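Side-chain contacts in citryl-spermidine/3,4-dihydroxybenzoyl-citryl-spermidine:spermidine ligase (Bacillus anthracis, PDB 3TO3), which catalyses the ATP-dependent condensation of spermidine with citryl-spermidine or its 3,4-dihydroxybenzoyl derivative during biosynthesis of the siderophore petrobactin: residues L328-V331 with V332-D335; D335-R339 with D340-V344; E465-R468 with P469-K472. All blocks are in the same frame, centred on the assembly; numbering follows the deposited sequence. Where two conformers were deposited one is given.

Contact 1 (L328-V331 with V332-D335); sequences LSNV and VSQD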
loop_
_atom_site.group_PDB
_atom_site.type_symbol
_atom_site.label_atom_id
_atom_site.label_comp_id
_atom_site.label_asym_id
_atom_site.label_seq_id
_atom_site.Cartn_x
_atom_site.Cartn_y
_atom_site.Cartn_z
ATOM N N LEU B 328 25.817 -2.943 28.237
ATOM C CA LEU B 328 25.893 -1.511 28.576
ATOM C C LEU B 328 25.717 -1.315 30.059
ATOM O O LEU B 328 26.382 -0.487 30.670
ATOM C CB LEU B 328 24.834 -0.681 27.855
ATOM C CG LEU B 328 25.087 -0.523 26.374
ATOM C CD1 LEU B 328 23.867 0.137 25.740
ATOM C CD2 LEU B 328 26.377 0.274 26.161
ATOM N N SER B 329 24.818 -2.082 30.647
ATOM C CA SER B 329 24.609 -1.960 32.083
ATOM C C SER B 329 25.915 -2.182 32.866
ATOM O O SER B 329 26.181 -1.479 33.861
ATOM C CB SER B 329 23.535 -2.934 32.555
ATOM O OG SER B 329 23.376 -2.868 33.965
ATOM N N ASN B 330 26.719 -3.153 32.423
ATOM C CA ASN B 330 27.950 -3.481 33.129
ATOM C C ASN B 330 28.988 -2.403 32.950
ATOM O O ASN B 330 29.771 -2.122 33.869
ATOM C CB ASN B 330 28.521 -4.839 32.703
ATOM C CG ASN B 330 27.709 -6.007 33.251
ATOM O OD1 ASN B 330 27.056 -5.894 34.298
ATOM N ND2 ASN B 330 27.736 -7.132 32.539
ATOM N N VAL B 331 28.995 -1.805 31.763
ATOM C CA VAL B 331 29.940 -0.743 31.474
ATOM C C VAL B 331 29.662 0.420 32.412
ATOM O O VAL B 331 30.565 0.973 33.002
ATOM C CB VAL B 331 29.840 -0.303 29.997
ATOM C CG1 VAL B 331 30.574 0.981 29.766
ATOM C CG2 VAL B 331 30.394 -1.394 29.101
ATOM N N VAL B 332 28.396 0.768 32.573
ATOM C CA VAL B 332 28.027 1.883 33.436
ATOM C C VAL B 332 28.325 1.592 34.922
ATOM O O VAL B 332 28.896 2.436 35.629
ATOM C CB VAL B 332 26.529 2.279 33.226
ATOM C CG1 VAL B 332 26.058 3.274 34.280
ATOM C CG2 VAL B 332 26.331 2.842 31.840
ATOM N N SER B 333 27.958 0.398 35.386
ATOM C CA SER B 333 28.084 0.069 36.805
ATOM C C SER B 333 29.547 -0.043 37.282
ATOM O O SER B 333 29.820 0.015 38.479
ATOM C CB SER B 333 27.299 -1.195 37.148
ATOM O OG SER B 333 28.021 -2.323 36.711
ATOM N N GLN B 334 30.481 -0.209 36.354
ATOM C CA GLN B 334 31.898 -0.203 36.722
ATOM C C GLN B 334 32.604 1.151 36.520
ATOM O O GLN B 334 33.821 1.224 36.642
ATOM C CB GLN B 334 32.659 -1.331 36.010
ATOM C CG GLN B 334 31.996 -2.703 36.128
ATOM C CD GLN B 334 32.112 -3.311 37.519
ATOM O OE1 GLN B 334 33.197 -3.343 38.106
ATOM N NE2 GLN B 334 30.989 -3.804 38.049
ATOM N N ASP B 335 31.864 2.200 36.160
ATOM C CA ASP B 335 32.468 3.528 35.926
ATOM C C ASP B 335 31.949 4.542 36.949
ATOM O O ASP B 335 30.762 4.856 36.963
ATOM C CB ASP B 335 32.165 4.006 34.498
ATOM C CG ASP B 335 32.743 5.387 34.190
ATOM O OD1 ASP B 335 32.651 6.292 35.036
ATOM O OD2 ASP B 335 33.274 5.588 33.080
#
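V332 and L328 meet across one turn near the C-terminal end of helix 315-333. The amide N of V332 reaches L328 O at 3.0 Å in a straight bond, and the methyl CG2 of V332 comes to 3.5 Å from L328 O. It is put there by the first torsion of V332: CG1 stands anti to the backbone N (chi1 170°), which leaves CG2 on the N side, facing back along the helix. V331 has nearly the same torsion but points to another flank. V332 and L328 rest on L346 of strand 345-355, whereas V331 packs on H432 of helix 410-432. Beta-branched valines suit both places, being compact and already restricted in rotation by the helical backbone.

N330 contributes mainly its carbonyl, on which the ending helix converges. Q334 N donates to N330 O over 3.2 Å, and S333 OG adds a weak hydrogen bond to it at 3.3 Å. Serine is well chosen here, since its short hydroxyl can fold back onto the preceding turn. Q334 then leaves helical geometry, and D335 stands at the N-cap of the next helix. The chemistry is thus two-sided: valine methyls serve the packed flanks, while the carbonyls of L328 and N330 are met by main-chain amides, that of N330 also weakly by the S333 hydroxyl.

Contact 2 (D335-R339 with D340-V344); sequences DSYLR and DESRV
Y337 turns one face of its ring to S342, whose CB sits 4.2 Å from the ring centroid, close to the normal, in a CH-pi contact. E341 comes from a different direction: its carboxylate lies at the ring edge, near the ring plane, with OE2 3.4 Å from Y337 CD1, and the two flat groups stand at 87°. The tyrosine is brought under this turn by its first torsion, CG anti to the backbone N (chi1 171°), and its ring also meets those of H427 and H546. Serine is small enough for its CB to lie against the ring face.

On another flank R339 and D340 run side by side. The guanidinium grips the carboxylate side-on, NE to OD1 at 3.2 Å and NH2 to OD2 at 2.8 Å. Both oxygens are approached from above the carboxylate plane, and the two planes are 67° apart. R339 NH1 turns instead to the carbonyl of S333.

The backbone widens into a pi-type turn, with S342 N bonded to Y337 O at 2.8 Å. At the start of the helix D335 OD1 accepts from L338 N at 3.1 Å, an N-cap, while its OD2 is held by H432 and H427. An anionic cap probably suits the helix dipole, the exposed arginine and aspartate probably offset each other's charge, and Y337 lies on the buried side with L338 and S342.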
loop_
_atom_site.group_PDB
_atom_site.type_symbol
_atom_site.label_atom_id
_atom_site.label_comp_id
_atom_site.label_asym_id
_atom_site.label_seq_id
_atom_site.Cartn_x
_atom_site.Cartn_y
_atom_site.Cartn_z
ATOM N N ASP B 335 31.864 2.200 36.160
ATOM C CA ASP B 335 32.468 3.528 35.926
ATOM C C ASP B 335 31.949 4.542 36.949
ATOM O O ASP B 335 30.762 4.856 36.963
ATOM C CB ASP B 335 32.165 4.006 34.498
ATOM C CG ASP B 335 32.743 5.387 34.190
ATOM O OD1 ASP B 335 32.651 6.292 35.036
ATOM O OD2 ASP B 335 33.274 5.588 33.080
ATOM N N SER B 336 32.844 5.060 37.793
ATOM C CA SER B 336 32.426 5.895 38.914
ATOM C C SER B 336 31.694 7.135 38.421
ATOM O O SER B 336 30.617 7.452 38.921
ATOM C CB SER B 336 33.605 6.287 39.806
ATOM O OG SER B 336 34.560 7.044 39.088
ATOM N N TYR B 337 32.275 7.830 37.444
ATOM C CA TYR B 337 31.633 9.025 36.904
ATOM C C TYR B 337 30.207 8.762 36.415
ATOM O O TYR B 337 29.298 9.460 36.785
ATOM C CB TYR B 337 32.419 9.658 35.777
ATOM C CG TYR B 337 31.624 10.754 35.092
ATOM C CD1 TYR B 337 31.448 12.002 35.683
ATOM C CD2 TYR B 337 31.062 10.549 33.848
ATOM C CE1 TYR B 337 30.720 13.005 35.043
ATOM C CE2 TYR B 337 30.334 11.532 33.220
ATOM C CZ TYR B 337 30.159 12.754 33.801
ATOM O OH TYR B 337 29.422 13.712 33.118
ATOM N N LEU B 338 30.019 7.751 35.591
ATOM C CA LEU B 338 28.700 7.437 35.077
ATOM C C LEU B 338 27.776 6.909 36.169
ATOM O O LEU B 338 26.609 7.238 36.192
ATOM C CB LEU B 338 28.776 6.419 33.915
ATOM C CG LEU B 338 29.503 6.814 32.620
ATOM C CD1 LEU B 338 29.455 5.687 31.580
ATOM C CD2 LEU B 338 28.951 8.122 32.007
ATOM N N ARG B 339 28.280 6.058 37.049
ATOM C CA ARG B 339 27.427 5.416 38.043
ATOM C C ARG B 339 27.071 6.397 39.180
ATOM O O ARG B 339 25.897 6.531 39.554
ATOM C CB ARG B 339 28.125 4.165 38.584
ATOM C CG ARG B 339 27.366 3.362 39.649
ATOM C CD ARG B 339 28.297 2.357 40.353
ATOM N NE ARG B 339 29.346 3.032 41.132
ATOM C CZ ARG B 339 30.663 2.869 40.958
ATOM N NH1 ARG B 339 31.129 2.036 40.035
ATOM N NH2 ARG B 339 31.526 3.545 41.715
ATOM N N ASP B 340 28.080 7.112 39.674
ATOM C CA ASP B 340 27.989 7.977 40.870
ATOM C C ASP B 340 27.739 9.470 40.644
ATOM O O ASP B 340 26.838 10.025 41.245
ATOM C CB ASP B 340 29.155 7.763 41.858
ATOM C CG ASP B 340 29.237 6.335 42.365
ATOM O OD1 ASP B 340 28.189 5.655 42.461
ATOM O OD2 ASP B 340 30.365 5.886 42.650
ATOM N N GLU B 341 28.612 10.144 39.903
ATOM C CA GLU B 341 28.451 11.581 39.640
ATOM C C GLU B 341 27.278 11.874 38.679
ATOM O O GLU B 341 26.336 12.587 39.047
ATOM C CB GLU B 341 29.726 12.176 39.036
ATOM C CG GLU B 341 30.985 11.944 39.844
ATOM C CD GLU B 341 32.223 12.575 39.196
ATOM O OE1 GLU B 341 33.319 11.980 39.324
ATOM O OE2 GLU B 341 32.107 13.654 38.559
ATOM N N SER B 342 27.394 11.383 37.439
ATOM C CA SER B 342 26.366 11.471 36.390
ATOM C C SER B 342 25.054 10.791 36.728
ATOM O O SER B 342 23.988 11.355 36.531
ATOM C CB SER B 342 26.878 10.818 35.117
ATOM O OG SER B 342 27.386 11.811 34.261
ATOM N N ARG B 343 25.135 9.557 37.202
ATOM C CA ARG B 343 23.939 8.818 37.588
ATOM C C ARG B 343 23.032 8.599 36.377
ATOM O O ARG B 343 21.807 8.614 36.481
ATOM C CB ARG B 343 23.204 9.538 38.724
ATOM C CG ARG B 343 24.040 9.690 40.001
ATOM C CD ARG B 343 23.516 10.803 40.885
ATOM N NE ARG B 343 22.063 10.798 40.988
ATOM C CZ ARG B 343 21.320 11.898 41.059
ATOM N NH1 ARG B 343 21.895 13.097 41.035
ATOM N NH2 ARG B 343 20.004 11.800 41.159
ATOM N N VAL B 344 23.668 8.388 35.229
ATOM C CA VAL B 344 22.986 8.041 34.005
ATOM C C VAL B 344 22.047 6.849 34.176
ATOM O O VAL B 344 22.392 5.878 34.831
ATOM C CB VAL B 344 24.026 7.654 32.951
ATOM C CG1 VAL B 344 23.338 7.202 31.680
ATOM C CG2 VAL B 344 24.943 8.837 32.683
#

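Contact 3 (E465-R468 with P469-K472); sequences EFYR and PFLK
With CG anti to the backbone N (chi1 -176°), the ring of Y467 swings forward beside its own carbonyl and lies along the turn that follows, where P469 and F470 receive it. P469 CD stands 3.5 Å from the centroid of the Y467 ring, only 3° off the ring normal, in a CH-pi contact over the centre of the face. The proline CG reaches further out, to 3.5 Å from Y467 CZ. Proline suits this place: its compact, rigid ring can lie close over an aromatic face, its CD hydrogens are somewhat polarised by the adjacent nitrogen, and it needs no amide hydrogen in the first turn of a 3-10 segment.

F470 meets the tyrosine at its edge. The pair is offset edge-to-face, the edge of Y467 turned toward the face of F470, with centroids 5.5 Å apart and planes at 69°. Two main-chain bonds close the turn that brings the rings together: F470 N to Y467 O at 2.9 Å and L471 N to R468 O at 3.1 Å. L471 CD1 also touches F466 CD1 at 4.2 Å.

Strand 465-467 runs between strands 434-435 and 497-498, and R468 reaches E497 in a salt bridge. Y467 and F470 both lie on L504 of helix 502-528; F470 also packs on helix 554-560, where R556 makes a cation-pi contact, while F466 meets W327 of helix 315-333 edge-to-face.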
loop_
_atom_site.group_PDB
_atom_site.type_symbol
_atom_site.label_atom_id
_atom_site.label_comp_id
_atom_site.label_asym_id
_atom_site.label_seq_id
_atom_site.Cartn_x
_atom_site.Cartn_y
_atom_site.Cartn_z
ATOM N N GLU B 465 26.737 2.180 17.903
ATOM C CA GLU B 465 28.000 1.869 17.266
ATOM C C GLU B 465 29.114 1.814 18.321
ATOM O O GLU B 465 29.026 2.457 19.366
ATOM C CB GLU B 465 28.321 2.907 16.191
ATOM C CG GLU B 465 27.338 2.871 15.035
ATOM C CD GLU B 465 27.714 3.781 13.861
ATOM O OE1 GLU B 465 28.721 4.514 13.932
ATOM O OE2 GLU B 465 26.988 3.757 12.849
ATOM N N PHE B 466 30.167 1.058 18.046
ATOM C CA PHE B 466 31.335 1.056 18.916
ATOM C C PHE B 466 32.635 0.851 18.143
ATOM O O PHE B 466 32.637 0.302 17.041
ATOM C CB PHE B 466 31.196 0.022 20.044
ATOM C CG PHE B 466 31.303 -1.396 19.592
ATOM C CD1 PHE B 466 32.549 -1.981 19.391
ATOM C CD2 PHE B 466 30.161 -2.161 19.393
ATOM C CE1 PHE B 466 32.652 -3.301 18.992
ATOM C CE2 PHE B 466 30.252 -3.484 18.979
ATOM C CZ PHE B 466 31.501 -4.056 18.784
ATOM N N TYR B 467 33.729 1.338 18.719
ATOM C CA TYR B 467 35.029 1.231 18.102
ATOM C C TYR B 467 35.866 0.334 18.999
ATOM O O TYR B 467 36.260 0.729 20.090
ATOM C CB TYR B 467 35.672 2.615 17.936
ATOM C CG TYR B 467 37.003 2.562 17.203
ATOM C CD1 TYR B 467 37.099 1.984 15.942
ATOM C CD2 TYR B 467 38.172 3.069 17.781
ATOM C CE1 TYR B 467 38.309 1.913 15.283
ATOM C CE2 TYR B 467 39.401 3.006 17.118
ATOM C CZ TYR B 467 39.461 2.432 15.871
ATOM O OH TYR B 467 40.676 2.352 15.202
ATOM N N ARG B 468 36.143 -0.870 18.515
ATOM C CA ARG B 468 36.707 -1.943 19.333
ATOM C C ARG B 468 38.005 -1.565 20.051
ATOM O O ARG B 468 38.169 -1.862 21.228
ATOM C CB ARG B 468 36.905 -3.207 18.475
ATOM C CG ARG B 468 37.394 -4.430 19.233
ATOM C CD ARG B 468 37.382 -5.674 18.341
ATOM N NE ARG B 468 36.011 -6.116 18.095
ATOM C CZ ARG B 468 35.424 -7.121 18.737
ATOM N NH1 ARG B 468 36.102 -7.810 19.651
ATOM N NH2 ARG B 468 34.165 -7.441 18.455
ATOM N N PRO B 469 38.936 -0.910 19.347
ATOM C CA PRO B 469 40.172 -0.508 20.031
ATOM C C PRO B 469 39.952 0.412 21.235
ATOM O O PRO B 469 40.849 0.475 22.067
ATOM C CB PRO B 469 40.952 0.226 18.937
ATOM C CG PRO B 469 40.482 -0.422 17.666
ATOM C CD PRO B 469 39.003 -0.652 17.898
ATOM N N PHE B 470 38.813 1.101 21.342
ATOM C CA PHE B 470 38.588 1.960 22.502
ATOM C C PHE B 470 37.965 1.273 23.736
ATOM O O PHE B 470 37.874 1.880 24.806
ATOM C CB PHE B 470 37.722 3.175 22.127
ATOM C CG PHE B 470 38.501 4.341 21.564
ATOM C CD1 PHE B 470 39.750 4.147 20.970
ATOM C CD2 PHE B 470 37.992 5.628 21.651
ATOM C CE1 PHE B 470 40.466 5.213 20.474
ATOM C CE2 PHE B 470 38.707 6.702 21.167
ATOM C CZ PHE B 470 39.946 6.501 20.577
ATOM N N LEU B 471 37.510 0.036 23.601
ATOM C CA LEU B 471 36.799 -0.597 24.709
ATOM C C LEU B 471 37.698 -0.765 25.938
ATOM O O LEU B 471 38.872 -1.104 25.814
ATOM C CB LEU B 471 36.213 -1.938 24.272
ATOM C CG LEU B 471 35.357 -1.878 23.000
ATOM C CD1 LEU B 471 34.977 -3.267 22.526
ATOM C CD2 LEU B 471 34.107 -1.008 23.213
ATOM N N LYS B 472 37.153 -0.492 27.121
ATOM C CA LYS B 472 37.914 -0.643 28.356
ATOM C C LYS B 472 38.282 -2.112 28.495
ATOM O O LYS B 472 39.407 -2.439 28.886
ATOM C CB LYS B 472 37.131 -0.158 29.582
ATOM C CG LYS B 472 37.779 0.995 30.374
ATOM C CD LYS B 472 37.420 0.868 31.866
ATOM C CE LYS B 472 37.245 2.219 32.570
ATOM N NZ LYS B 472 36.140 2.179 33.609
#

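In the fold
Following the chain, contact 1 comes at the end of helix 315-333 and contact 2 on helix 336-342. They share D335, so one opens where the other ends, and a side chain of contact 2 reaches back to the end of the first helix. Each closes only a local turn; none encloses or crosses another. About 120 residues later, contact 3 turns the chain out of strand 465-467 into the loop leading to helix 485-488. Its centre is about 14 Å from that of contact 1, which it approaches through K472 and Q334. Helix 410-432 borders contacts 1 and 2, and strand 345-355, which follows contact 2, packs against contact 1.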